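Local atomic coordinates of particle-associated lyase (Acinetobacter bacteriophage AP22, PDB entry 4Y9V), a protein that forms the trimeric tailspike of the phage, binds the capsular saccharide of Acinetobacter baumannii and probably degrades the capsule as a polysaccharide lyase. Residues 455-460 against 470-475; 488-493 against 518-523; 404-409 against 436-441. All blocks are in the same frame, centred on the assembly; numbering follows the deposited sequence.

Contact 1. Residues 455-460 against 470-475; sequences VHITGG and HWAWVE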
loop_
_atom_site.group_PDB
_atom_site.type_symbol
_atom_site.label_atom_id
_atom_site.label_comp_id
_atom_site.label_asym_id
_atom_site.label_seq_id
_atom_site.Cartn_x
_atom_site.Cartn_y
_atom_site.Cartn_z
ATOM N N VAL A 455 -7.147 -18.298 -12.632
ATOM C CA VAL A 455 -6.055 -17.359 -12.867
ATOM C C VAL A 455 -6.657 -16.064 -13.360
ATOM O O VAL A 455 -7.551 -16.073 -14.211
ATOM C CB VAL A 455 -5.032 -17.916 -13.911
ATOM C CG1 VAL A 455 -3.964 -16.883 -14.222
ATOM C CG2 VAL A 455 -4.411 -19.217 -13.416
ATOM N N HIS A 456 -6.194 -14.938 -12.804
ATOM C CA HIS A 456 -6.744 -13.608 -13.102
ATOM C C HIS A 456 -5.573 -12.685 -13.303
ATOM O O HIS A 456 -4.860 -12.373 -12.335
ATOM C CB HIS A 456 -7.661 -13.199 -11.943
ATOM C CG HIS A 456 -8.488 -11.964 -12.168
ATOM N ND1 HIS A 456 -9.491 -11.667 -11.283
ATOM C CD2 HIS A 456 -8.514 -11.058 -13.157
ATOM C CE1 HIS A 456 -10.077 -10.569 -11.729
ATOM N NE2 HIS A 456 -9.515 -10.150 -12.864
ATOM N N ILE A 457 -5.321 -12.270 -14.543
ATOM C CA ILE A 457 -4.213 -11.409 -14.921
ATOM C C ILE A 457 -4.809 -10.140 -15.544
ATOM O O ILE A 457 -5.558 -10.210 -16.500
ATOM C CB ILE A 457 -3.237 -12.085 -15.906
ATOM C CG1 ILE A 457 -2.746 -13.423 -15.407
ATOM C CG2 ILE A 457 -2.104 -11.139 -16.207
ATOM C CD1 ILE A 457 -1.827 -14.171 -16.354
ATOM N N THR A 458 -4.514 -8.999 -14.913
ATOM C CA THR A 458 -5.252 -7.787 -15.204
ATOM C C THR A 458 -4.430 -6.567 -14.793
ATOM O O THR A 458 -3.253 -6.681 -14.429
ATOM C CB THR A 458 -6.627 -7.873 -14.488
ATOM O OG1 THR A 458 -7.486 -6.857 -15.002
ATOM C CG2 THR A 458 -6.531 -7.777 -12.981
ATOM N N GLY A 459 -5.064 -5.392 -14.820
ATOM C CA GLY A 459 -4.445 -4.227 -14.226
ATOM C C GLY A 459 -3.391 -3.548 -15.037
ATOM O O GLY A 459 -2.616 -2.752 -14.511
ATOM N N GLY A 460 -3.306 -3.874 -16.347
ATOM C CA GLY A 460 -2.353 -3.176 -17.191
ATOM C C GLY A 460 -0.920 -3.577 -16.944
ATOM O O GLY A 460 -0.006 -2.789 -17.204
ATOM N N HIS A 470 2.967 -17.690 -23.558
ATOM C CA HIS A 470 1.638 -17.568 -22.959
ATOM C C HIS A 470 1.655 -16.664 -21.740
ATOM O O HIS A 470 2.630 -16.616 -20.987
ATOM C CB HIS A 470 1.021 -18.915 -22.600
ATOM C CG HIS A 470 1.673 -19.663 -21.470
ATOM N ND1 HIS A 470 2.604 -20.642 -21.684
ATOM C CD2 HIS A 470 1.490 -19.531 -20.135
ATOM C CE1 HIS A 470 2.955 -21.073 -20.457
ATOM N NE2 HIS A 470 2.316 -20.431 -19.513
ATOM N N TRP A 471 0.497 -16.029 -21.515
ATOM C CA TRP A 471 0.217 -15.354 -20.251
ATOM C C TRP A 471 -0.261 -16.342 -19.187
ATOM O O TRP A 471 0.245 -16.298 -18.061
ATOM C CB TRP A 471 -0.779 -14.202 -20.456
ATOM C CG TRP A 471 -0.122 -12.976 -21.041
ATOM C CD1 TRP A 471 0.018 -12.648 -22.359
ATOM C CD2 TRP A 471 0.506 -11.951 -20.291
ATOM N NE1 TRP A 471 0.695 -11.446 -22.470
ATOM C CE2 TRP A 471 1.009 -10.988 -21.212
ATOM C CE3 TRP A 471 0.679 -11.713 -18.917
ATOM C CZ2 TRP A 471 1.676 -9.840 -20.804
ATOM C CZ3 TRP A 471 1.336 -10.552 -18.516
ATOM C CH2 TRP A 471 1.831 -9.629 -19.452
ATOM N N ALA A 472 -1.235 -17.199 -19.488
ATOM C CA ALA A 472 -1.769 -18.144 -18.517
ATOM C C ALA A 472 -1.883 -19.548 -19.110
ATOM O O ALA A 472 -2.360 -19.710 -20.233
ATOM C CB ALA A 472 -3.161 -17.709 -18.045
ATOM N N TRP A 473 -1.515 -20.544 -18.296
ATOM C CA TRP A 473 -1.716 -21.951 -18.667
ATOM C C TRP A 473 -1.886 -22.760 -17.387
ATOM O O TRP A 473 -1.168 -22.530 -16.413
ATOM C CB TRP A 473 -0.541 -22.484 -19.462
ATOM C CG TRP A 473 -0.758 -23.851 -20.037
ATOM C CD1 TRP A 473 -1.887 -24.356 -20.620
ATOM C CD2 TRP A 473 0.230 -24.893 -20.125
ATOM N NE1 TRP A 473 -1.675 -25.637 -21.056
ATOM C CE2 TRP A 473 -0.390 -26.001 -20.770
ATOM C CE3 TRP A 473 1.566 -25.012 -19.719
ATOM C CZ2 TRP A 473 0.307 -27.187 -21.022
ATOM C CZ3 TRP A 473 2.249 -26.180 -19.963
ATOM C CH2 TRP A 473 1.607 -27.267 -20.598
ATOM N N VAL A 474 -2.833 -23.700 -17.400
ATOM C CA VAL A 474 -3.096 -24.636 -16.303
ATOM C C VAL A 474 -3.290 -26.003 -16.948
ATOM O O VAL A 474 -4.122 -26.128 -17.837
ATOM C CB VAL A 474 -4.351 -24.225 -15.513
ATOM C CG1 VAL A 474 -4.638 -25.250 -14.419
ATOM C CG2 VAL A 474 -4.225 -22.826 -14.940
ATOM N N GLU A 475 -2.554 -27.040 -16.495
ATOM C CA GLU A 475 -2.682 -28.334 -17.137
ATOM C C GLU A 475 -2.100 -29.440 -16.240
ATOM O O GLU A 475 -1.189 -29.208 -15.433
ATOM C CB GLU A 475 -1.992 -28.313 -18.510
ATOM C CG GLU A 475 -2.286 -29.551 -19.404
ATOM C CD GLU A 475 -3.750 -29.825 -19.513
ATOM O OE1 GLU A 475 -4.413 -29.216 -20.386
ATOM O OE2 GLU A 475 -4.279 -30.617 -18.692
#
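Ile457 and Val455 of strand 455-458 face Trp471, Ala472 and Val474 across the protein interior. The two strands run antiparallel (174°), and their axes come no closer than 8.6 Å, too far for backbone pairing; side chains bridge the gap, one reaching the carbonyl of Trp471. Packing is closest around Ile457. Its chi1 of -53° parts the branches, CG1 beside the backbone N and CG2 anti to it, and chi2 near 180° carries CD1 to within 3.4 Å of Trp471 O, while CG2 meets the indole obliquely, 3.9 Å from Trp471 CE3. Ala472 CB touches Val455 CG1 (4.0 Å) and Ile457 CD1 (4.1 Å). Beyond it the contact thins to one methyl pair, Val455 CG2 with Val474 CG2 at 3.9 Å, where the valines approach from opposite directions and pass alongside. The intervening side chains leave this interior. His456 points away and packs on Gly460 of the second subunit; Trp473, partly exposed, stacks edge-to-face with Tyr507 and makes a cation-pi contact with Arg469. Aliphatic and aromatic side chains filling the space between two non-adjacent walls, with alternate residues turned outward, are typical of the core of a right-handed parallel beta-helix of the pectin lyase type.

Contact 2. Residues 488-493 against 518-523; sequences YIIVDD and KTRQML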
loop_
_atom_site.group_PDB
_atom_site.type_symbol
_atom_site.label_atom_id
_atom_site.label_comp_id
_atom_site.label_asym_id
_atom_site.label_seq_id
_atom_site.Cartn_x
_atom_site.Cartn_y
_atom_site.Cartn_z
ATOM N N TYR A 488 -12.333 -20.178 -13.610
ATOM C CA TYR A 488 -12.192 -19.139 -14.606
ATOM C C TYR A 488 -10.732 -18.779 -14.799
ATOM O O TYR A 488 -9.896 -18.881 -13.904
ATOM C CB TYR A 488 -12.996 -17.863 -14.232
ATOM C CG TYR A 488 -12.605 -17.226 -12.930
ATOM C CD1 TYR A 488 -13.146 -17.655 -11.715
ATOM C CD2 TYR A 488 -11.685 -16.204 -12.884
ATOM C CE1 TYR A 488 -12.791 -17.109 -10.523
ATOM C CE2 TYR A 488 -11.327 -15.604 -11.674
ATOM C CZ TYR A 488 -11.885 -16.059 -10.509
ATOM O OH TYR A 488 -11.558 -15.501 -9.294
ATOM N N ILE A 489 -10.456 -18.312 -16.033
ATOM C CA ILE A 489 -9.197 -17.649 -16.347
ATOM C C ILE A 489 -9.545 -16.327 -17.031
ATOM O O ILE A 489 -10.226 -16.308 -18.051
ATOM C CB ILE A 489 -8.233 -18.482 -17.192
ATOM C CG1 ILE A 489 -7.855 -19.787 -16.472
ATOM C CG2 ILE A 489 -7.006 -17.647 -17.556
ATOM C CD1 ILE A 489 -7.058 -20.759 -17.305
ATOM N N ILE A 490 -9.079 -15.228 -16.425
ATOM C CA ILE A 490 -9.237 -13.899 -16.984
ATOM C C ILE A 490 -7.852 -13.364 -17.324
ATOM O O ILE A 490 -6.978 -13.347 -16.462
ATOM C CB ILE A 490 -9.927 -12.970 -15.957
ATOM C CG1 ILE A 490 -11.354 -13.443 -15.697
ATOM C CG2 ILE A 490 -9.856 -11.520 -16.383
ATOM C CD1 ILE A 490 -12.014 -12.734 -14.510
ATOM N N VAL A 491 -7.653 -12.973 -18.582
ATOM C CA VAL A 491 -6.434 -12.283 -19.035
ATOM C C VAL A 491 -6.949 -11.138 -19.887
ATOM O O VAL A 491 -7.079 -11.269 -21.106
ATOM C CB VAL A 491 -5.462 -13.189 -19.774
ATOM C CG1 VAL A 491 -4.194 -12.414 -20.126
ATOM C CG2 VAL A 491 -5.117 -14.449 -18.971
ATOM N N ASP A 492 -7.311 -10.017 -19.226
ATOM C CA ASP A 492 -8.150 -9.001 -19.869
ATOM C C ASP A 492 -7.459 -7.647 -20.097
ATOM O O ASP A 492 -8.035 -6.839 -20.837
ATOM C CB ASP A 492 -9.452 -8.804 -19.129
ATOM C CG ASP A 492 -9.289 -8.240 -17.738
ATOM O OD1 ASP A 492 -8.175 -8.157 -17.248
ATOM O OD2 ASP A 492 -10.352 -7.887 -17.131
ATOM N N ASP A 493 -6.308 -7.408 -19.514
ATOM C CA ASP A 493 -5.680 -6.085 -19.564
ATOM C C ASP A 493 -4.184 -6.268 -19.279
ATOM O O ASP A 493 -3.729 -6.127 -18.157
ATOM C CB ASP A 493 -6.312 -5.125 -18.591
ATOM C CG ASP A 493 -5.771 -3.712 -18.662
ATOM O OD1 ASP A 493 -4.931 -3.396 -19.565
ATOM O OD2 ASP A 493 -6.200 -2.901 -17.778
ATOM N N LYS A 518 -14.660 -21.082 -17.929
ATOM C CA LYS A 518 -15.091 -19.774 -18.410
ATOM C C LYS A 518 -13.905 -18.825 -18.404
ATOM O O LYS A 518 -13.124 -18.785 -17.459
ATOM C CB LYS A 518 -16.252 -19.284 -17.569
ATOM C CG LYS A 518 -17.481 -20.203 -17.737
ATOM C CD LYS A 518 -18.624 -19.900 -16.806
ATOM C CE LYS A 518 -19.832 -20.712 -17.240
ATOM N NZ LYS A 518 -19.609 -22.199 -17.216
ATOM N N THR A 519 -13.812 -18.017 -19.459
ATOM C CA THR A 519 -12.695 -17.104 -19.609
ATOM C C THR A 519 -13.151 -15.722 -19.987
ATOM O O THR A 519 -14.201 -15.510 -20.564
ATOM C CB THR A 519 -11.667 -17.623 -20.633
ATOM O OG1 THR A 519 -12.147 -17.470 -21.947
ATOM C CG2 THR A 519 -11.222 -19.036 -20.324
ATOM N N ARG A 520 -12.275 -14.737 -19.677
ATOM C CA ARG A 520 -12.303 -13.430 -20.301
ATOM C C ARG A 520 -10.941 -13.242 -20.920
ATOM O O ARG A 520 -9.923 -13.421 -20.248
ATOM C CB ARG A 520 -12.602 -12.305 -19.326
ATOM C CG ARG A 520 -13.939 -12.305 -18.682
ATOM C CD ARG A 520 -14.112 -11.183 -17.690
ATOM N NE ARG A 520 -15.423 -11.215 -17.091
ATOM C CZ ARG A 520 -15.862 -10.419 -16.111
ATOM N NH1 ARG A 520 -15.080 -9.521 -15.655
ATOM N NH2 ARG A 520 -17.060 -10.593 -15.598
ATOM N N GLN A 521 -10.901 -12.933 -22.217
ATOM C CA GLN A 521 -9.662 -12.770 -22.946
ATOM C C GLN A 521 -9.701 -11.426 -23.657
ATOM O O GLN A 521 -10.673 -11.089 -24.332
ATOM C CB GLN A 521 -9.443 -13.938 -23.930
ATOM C CG GLN A 521 -9.459 -15.280 -23.204
ATOM C CD GLN A 521 -9.165 -16.481 -24.074
ATOM O OE1 GLN A 521 -8.208 -16.485 -24.858
ATOM N NE2 GLN A 521 -9.967 -17.515 -23.918
ATOM N N MET A 522 -8.615 -10.675 -23.476
ATOM C CA MET A 522 -8.494 -9.270 -23.854
ATOM C C MET A 522 -9.000 -9.001 -25.264
ATOM O O MET A 522 -8.634 -9.683 -26.219
ATOM C CB MET A 522 -7.018 -8.834 -23.741
ATOM C CG MET A 522 -6.848 -7.333 -23.938
ATOM S SD MET A 522 -5.211 -6.723 -23.477
ATOM C CE MET A 522 -4.198 -7.494 -24.747
ATOM N N LEU A 523 -9.794 -7.944 -25.367
ATOM C CA LEU A 523 -10.279 -7.497 -26.666
ATOM C C LEU A 523 -9.130 -6.933 -27.488
ATOM O O LEU A 523 -8.152 -6.387 -26.996
ATOM C CB LEU A 523 -11.448 -6.498 -26.563
ATOM C CG LEU A 523 -12.909 -7.037 -26.309
ATOM C CD1 LEU A 523 -13.767 -7.511 -27.501
ATOM C CD2 LEU A 523 -12.921 -8.139 -25.227
HETATM O O HOH W 1 -10.461 -6.975 -22.467
HETATM O O HOH W 2 -13.133 -8.018 -16.644
HETATM O O HOH W 3 -12.932 -7.732 -17.325
#
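Ile490 and Arg520 leave their strands alike: in both, CG1 or CG is anti to the carbonyl carbon (chi1 -66° and -65°), so the two side chains run alongside each other in one direction. Ile490 CG1 is 4.0 Å from Arg520 CB, and the extended arginine chain continues past Ile490 CD1, which touches its CD. Beneath them strands 488-491 and 518-523 are parallel, 6° apart, and four backbone hydrogen bonds join them. Lys518 O accepts from Ile489 N and Arg520 N gives to Ile489 O; the next bond, Val491 N to Arg520 O, is 2.9 Å and fairly straight, and Met522 N to Val491 O, also 2.9 Å, is the most bent of the four. Ile489, Thr519, Val491 and Gln521 occupy the other face, where Gln521 NE2 donates almost straight to Thr519 OG1 at 2.9 Å, within the plane of its own amide. Past the bridged residues Met522 CG lies 3.4 Å from Asp492 O, an oxygen that a water also links to Leu523 N. Asp492 OD2 and Arg520 NH1 stay 5.2 Å apart; water modelled at two overlapping positions probably bridges them. Asp492 OD1 is hydrogen-bonded to Thr458 OG1, and Arg520 NH2 donates to Ile625 O and to Val494 O of the second subunit. With Asp493 of that subunit Arg520 NH1 forms a long, weak ion pair, and it lies close to Arg623. The aliphatic part of Arg520 thus lines the sheet, while its guanidinium meets carbonyl oxygens and water at the subunit interface. Asp492 of the same chain and Asp493 of the second subunit may partly offset the positive charge of Arg520 and Arg623.

Contact 3. Residues 404-409 against 436-441; sequences LVHGII and IVTIRQ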
loop_
_atom_site.group_PDB
_atom_site.type_symbol
_atom_site.label_atom_id
_atom_site.label_comp_id
_atom_site.label_asym_id
_atom_site.label_seq_id
_atom_site.Cartn_x
_atom_site.Cartn_y
_atom_site.Cartn_z
ATOM N N LEU A 404 7.328 -17.277 -15.030
ATOM C CA LEU A 404 7.532 -16.168 -14.096
ATOM C C LEU A 404 6.953 -16.513 -12.705
ATOM O O LEU A 404 7.610 -16.305 -11.676
ATOM C CB LEU A 404 6.887 -14.897 -14.640
ATOM C CG LEU A 404 7.185 -13.642 -13.796
ATOM C CD1 LEU A 404 8.559 -13.136 -14.073
ATOM C CD2 LEU A 404 6.125 -12.558 -14.089
ATOM N N VAL A 405 5.721 -16.985 -12.730
ATOM C CA VAL A 405 4.952 -17.421 -11.568
ATOM C C VAL A 405 4.558 -18.868 -11.875
ATOM O O VAL A 405 3.916 -19.117 -12.879
ATOM C CB VAL A 405 3.694 -16.549 -11.406
ATOM C CG1 VAL A 405 2.910 -17.008 -10.184
ATOM C CG2 VAL A 405 4.042 -15.066 -11.348
ATOM N N HIS A 406 4.987 -19.807 -11.008
ATOM C CA HIS A 406 4.826 -21.203 -11.332
ATOM C C HIS A 406 4.358 -21.959 -10.091
ATOM O O HIS A 406 4.932 -21.780 -9.021
ATOM C CB HIS A 406 6.157 -21.796 -11.849
ATOM C CG HIS A 406 6.014 -22.985 -12.725
ATOM N ND1 HIS A 406 6.387 -22.923 -14.045
ATOM C CD2 HIS A 406 5.531 -24.235 -12.476
ATOM C CE1 HIS A 406 6.135 -24.104 -14.556
ATOM N NE2 HIS A 406 5.638 -24.929 -13.646
ATOM N N GLY A 407 3.341 -22.771 -10.283
ATOM C CA GLY A 407 2.850 -23.620 -9.208
ATOM C C GLY A 407 2.801 -25.066 -9.633
ATOM O O GLY A 407 2.469 -25.375 -10.780
ATOM N N ILE A 408 3.112 -25.943 -8.686
ATOM C CA ILE A 408 3.031 -27.383 -8.880
ATOM C C ILE A 408 2.152 -27.944 -7.772
ATOM O O ILE A 408 2.403 -27.789 -6.601
ATOM C CB ILE A 408 4.414 -28.055 -8.799
ATOM C CG1 ILE A 408 5.397 -27.435 -9.790
ATOM C CG2 ILE A 408 4.249 -29.554 -8.946
ATOM C CD1 ILE A 408 5.116 -27.687 -11.240
ATOM N N ILE A 409 1.055 -28.600 -8.208
ATOM C CA ILE A 409 0.093 -29.185 -7.278
ATOM C C ILE A 409 0.425 -30.650 -7.121
ATOM O O ILE A 409 0.178 -31.471 -8.019
ATOM C CB ILE A 409 -1.342 -28.963 -7.777
ATOM C CG1 ILE A 409 -1.643 -27.463 -7.875
ATOM C CG2 ILE A 409 -2.330 -29.646 -6.865
ATOM C CD1 ILE A 409 -2.944 -27.135 -8.587
ATOM N N ILE A 436 4.111 -16.620 -18.343
ATOM C CA ILE A 436 3.936 -15.740 -17.179
ATOM C C ILE A 436 3.389 -16.499 -15.997
ATOM O O ILE A 436 4.058 -16.577 -14.964
ATOM C CB ILE A 436 3.131 -14.465 -17.544
ATOM C CG1 ILE A 436 3.774 -13.700 -18.709
ATOM C CG2 ILE A 436 2.985 -13.586 -16.314
ATOM C CD1 ILE A 436 5.248 -13.392 -18.546
ATOM N N VAL A 437 2.175 -17.063 -16.101
ATOM C CA VAL A 437 1.612 -17.903 -15.039
ATOM C C VAL A 437 1.386 -19.292 -15.593
ATOM O O VAL A 437 0.670 -19.468 -16.576
ATOM C CB VAL A 437 0.273 -17.349 -14.492
ATOM C CG1 VAL A 437 -0.297 -18.278 -13.430
ATOM C CG2 VAL A 437 0.436 -15.944 -13.929
ATOM N N THR A 438 2.001 -20.280 -14.932
ATOM C CA THR A 438 1.759 -21.689 -15.238
ATOM C C THR A 438 1.466 -22.435 -13.928
ATOM O O THR A 438 2.236 -22.321 -12.979
ATOM C CB THR A 438 2.957 -22.340 -15.928
ATOM O OG1 THR A 438 3.184 -21.654 -17.159
ATOM C CG2 THR A 438 2.737 -23.825 -16.184
ATOM N N ILE A 439 0.379 -23.190 -13.912
ATOM C CA ILE A 439 0.062 -24.122 -12.826
ATOM C C ILE A 439 0.017 -25.525 -13.473
ATOM O O ILE A 439 -0.722 -25.714 -14.444
ATOM C CB ILE A 439 -1.269 -23.807 -12.157
ATOM C CG1 ILE A 439 -1.350 -22.346 -11.637
ATOM C CG2 ILE A 439 -1.570 -24.861 -11.073
ATOM C CD1 ILE A 439 -0.401 -22.070 -10.471
ATOM N N ARG A 440 0.770 -26.475 -12.910
ATOM C CA ARG A 440 0.717 -27.851 -13.332
ATOM C C ARG A 440 0.348 -28.755 -12.166
ATOM O O ARG A 440 0.789 -28.533 -11.042
ATOM C CB ARG A 440 2.041 -28.356 -13.900
ATOM C CG ARG A 440 2.593 -27.558 -15.085
ATOM C CD ARG A 440 1.759 -27.618 -16.329
ATOM N NE ARG A 440 1.639 -28.943 -16.958
ATOM C CZ ARG A 440 2.500 -29.410 -17.852
ATOM N NH1 ARG A 440 3.614 -28.789 -18.154
ATOM N NH2 ARG A 440 2.204 -30.570 -18.476
ATOM N N GLN A 441 -0.427 -29.786 -12.450
ATOM C CA GLN A 441 -0.574 -30.920 -11.534
ATOM C C GLN A 441 0.624 -31.828 -11.689
ATOM O O GLN A 441 1.011 -32.183 -12.806
ATOM C CB GLN A 441 -1.894 -31.642 -11.780
ATOM C CG GLN A 441 -2.089 -32.855 -10.888
ATOM C CD GLN A 441 -3.482 -33.455 -11.025
ATOM O OE1 GLN A 441 -4.427 -32.762 -11.416
ATOM N NE2 GLN A 441 -3.600 -34.723 -10.671
#
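Segments 404-409 and 436-441 lie on successive coils of one wall of the parallel beta-helix, in register from Leu404 beside Ile436 to Ile409 beside Gln441. Five backbone hydrogen bonds alternate between the strands, from Val405 N to Ile436 O (2.8 Å) through Thr438 N to Val405 O, Gly407 N to Thr438 O and Arg440 N to Gly407 O, to Ile409 N to Arg440 O (2.8 Å). On the face carrying His406, Thr438, Ile408 and Arg440, chi1 of -155° sets His406 CG beside the carbonyl carbon, and the ring lies alongside the threonine. Thr438 CB sits over the ring face, 4.1 Å from its centroid and 23° off the normal, a CH-pi contact. Thr438 CG2 adds a touch at 3.8 Å to His406 CE1. Farther on, Ile408 CD1 reaches Arg440 CB at 4.1 Å. The other face is mostly aliphatic, with Gln441 at its end: Val405 CB meets Val437 CG2, and Ile409 CD1 packs on Ile439 CG2 in one of its two conformers. At the corner Leu404 CD2 and Ile436 CG2 pack side by side, 4.0 Å apart. The polar ends turn elsewhere: His406 ND1 accepts from Ser403 N, Thr438 OG1 is hydrogen-bonded to Ser403 OG and His470 NE2, and the bent Arg440 chain gives NE to Glu475 O and NH2 to Asp476 O on the following coil. Gln441 NE2 donates to Glu447 O and Leu445 O. With ND1 acting as acceptor, a neutral His406 would carry its proton on NE2; the Ser403 bond, with the CH-pi contact and the edge-to-face Trp402, probably limits ring rotation.

In the fold
All three contacts are buried, yet they join the coils differently. Contacts 2 and 3 pair parallel neighbours by backbone hydrogen bonds on two walls of the beta-helix, about 17 Å apart between centres and without touching. Contact 1 spans the core between those walls: strand 453-458 is a neighbour of 486-496, which contact 2 uses, and strand 470-476 of 435-441, which contact 3 uses. Ile457 N bonds Ile490 O on one side; Trp471 O and Val437 N are probably bonded on the other. Apolar in chemistry, contact 1 differs from contact 2, whose charged groups meet other subunits, and from contact 3, which no other chain touches.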